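Local coordinates for sister chromatid cohesion protein (Chaetomium thermophilum, PDB 5T8V), which probably serves as the loading factor that places cohesin on chromatin, the crystallised piece being the C-terminal HEAT-repeat region of Scc2, at residues N524-A527 / Q528-S531. Residues are numbered along the deposited sequence; the frame is centred on the assembly and turned at random.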
loop_
_atom_site.group_PDB
_atom_site.type_symbol
_atom_site.label_atom_id
_atom_site.label_comp_id
_atom_site.label_asym_id
_atom_site.label_seq_id
_atom_site.Cartn_x
_atom_site.Cartn_y
_atom_site.Cartn_z
ATOM N N ASN A 524 13.605 28.674 41.178
ATOM C CA ASN A 524 14.861 28.693 40.437
ATOM C C ASN A 524 15.786 27.584 40.934
ATOM O O ASN A 524 17.010 27.715 40.894
ATOM C CB ASN A 524 15.537 30.059 40.569
ATOM C CG ASN A 524 16.337 30.436 39.336
ATOM O OD1 ASN A 524 16.818 29.571 38.602
ATOM N ND2 ASN A 524 16.480 31.736 39.101
ATOM N N GLU A 525 15.185 26.488 41.399
ATOM C CA GLU A 525 15.924 25.342 41.903
ATOM C C GLU A 525 15.658 24.055 41.136
ATOM O O GLU A 525 16.315 23.046 41.416
ATOM C CB GLU A 525 15.595 25.109 43.388
ATOM C CG GLU A 525 16.574 25.765 44.352
ATOM C CD GLU A 525 17.895 25.022 44.444
ATOM O OE1 GLU A 525 17.944 23.839 44.047
ATOM O OE2 GLU A 525 18.884 25.621 44.916
ATOM N N ASP A 526 14.725 24.055 40.188
ATOM C CA ASP A 526 14.409 22.852 39.423
ATOM C C ASP A 526 15.600 22.488 38.545
ATOM O O ASP A 526 15.891 23.175 37.561
ATOM C CB ASP A 526 13.156 23.082 38.584
ATOM C CG ASP A 526 12.456 21.788 38.210
ATOM O OD1 ASP A 526 13.131 20.739 38.159
ATOM O OD2 ASP A 526 11.230 21.823 37.968
ATOM N N ALA A 527 16.297 21.406 38.902
ATOM C CA ALA A 527 17.484 21.005 38.157
ATOM C C ALA A 527 17.132 20.589 36.733
ATOM O O ALA A 527 17.850 20.926 35.783
ATOM C CB ALA A 527 18.196 19.865 38.884
ATOM N N GLN A 528 16.031 19.855 36.567
ATOM C CA GLN A 528 15.623 19.419 35.236
ATOM C C GLN A 528 15.345 20.615 34.331
ATOM O O GLN A 528 15.843 20.688 33.199
ATOM C CB GLN A 528 14.391 18.518 35.352
ATOM C CG GLN A 528 13.855 17.997 34.032
ATOM C CD GLN A 528 12.983 19.008 33.316
ATOM O OE1 GLN A 528 13.365 19.538 32.273
ATOM N NE2 GLN A 528 11.807 19.282 33.876
ATOM N N LEU A 529 14.557 21.572 34.821
ATOM C CA LEU A 529 14.169 22.708 33.993
ATOM C C LEU A 529 15.366 23.600 33.677
ATOM O O LEU A 529 15.479 24.127 32.563
ATOM C CB LEU A 529 13.066 23.503 34.696
ATOM C CG LEU A 529 11.997 24.176 33.832
ATOM C CD1 LEU A 529 11.296 23.189 32.903
ATOM C CD2 LEU A 529 10.977 24.855 34.731
ATOM N N SER A 530 16.277 23.775 34.637
ATOM C CA SER A 530 17.466 24.581 34.377
ATOM C C SER A 530 18.408 23.883 33.405
ATOM O O SER A 530 19.086 24.549 32.613
ATOM C CB SER A 530 18.187 24.895 35.686
ATOM O OG SER A 530 18.627 23.710 36.318
ATOM N N SER A 531 18.466 22.551 33.446
ATOM C CA SER A 531 19.237 21.821 32.446
ATOM C C SER A 531 18.635 22.015 31.061
ATOM O O SER A 531 19.353 22.265 30.086
ATOM C CB SER A 531 19.297 20.337 32.807
ATOM O OG SER A 531 18.042 19.714 32.593
#
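One face of the Asp-526 carboxylate is turned to the first turn of helix 527-550, where CB of Leu-529 lies over it, 4.0 Å from CG of Asp-526. The backbone N of Leu-529 stands over the same face, while Gln-528 N approaches Asp-526 OD1 obliquely, from the same side of the carboxylate plane, 3.4 Å away. Asp-526 thus offers a compact example of an acidic residue at the N-cap position: with CG anti to the backbone N (chi1 -157°), its carboxylate lies beside the first backbone N atoms of the helix, and its negative charge would be expected to suit the positive end of the helix dipole. Its CB also packs on CB of Leu-529, 3.9 Å away, adding an apolar touch.

The carbonyls of Asp-526 and of Ala-527 open the i to i+4 pattern. Ser-530 N donates to Asp-526 O at 3.0 Å, and Ser-531 N to Ala-527 O at 2.9 Å. The hydroxyl of Ser-530 lies within reach of both carbonyl oxygens: a chi1 of 62° swings OG back over the preceding turn, 2.9 Å from Ala-527 O and 3.1 Å from Asp-526 O, and its single proton can serve either.

In this HEAT-repeat protein Asp-526 ends the loop that follows helix 509-520 and leads into helix 527-550. Leu-529, the buried residue here, reaches back to Leu-517 and Arg-520 of the former helix, and also meets Asp-420 in a loop. Ala-527 and Gln-528 rest against Arg-312, and Ser-531 against Gln-315, so that helix 305-315 borders this first turn as well.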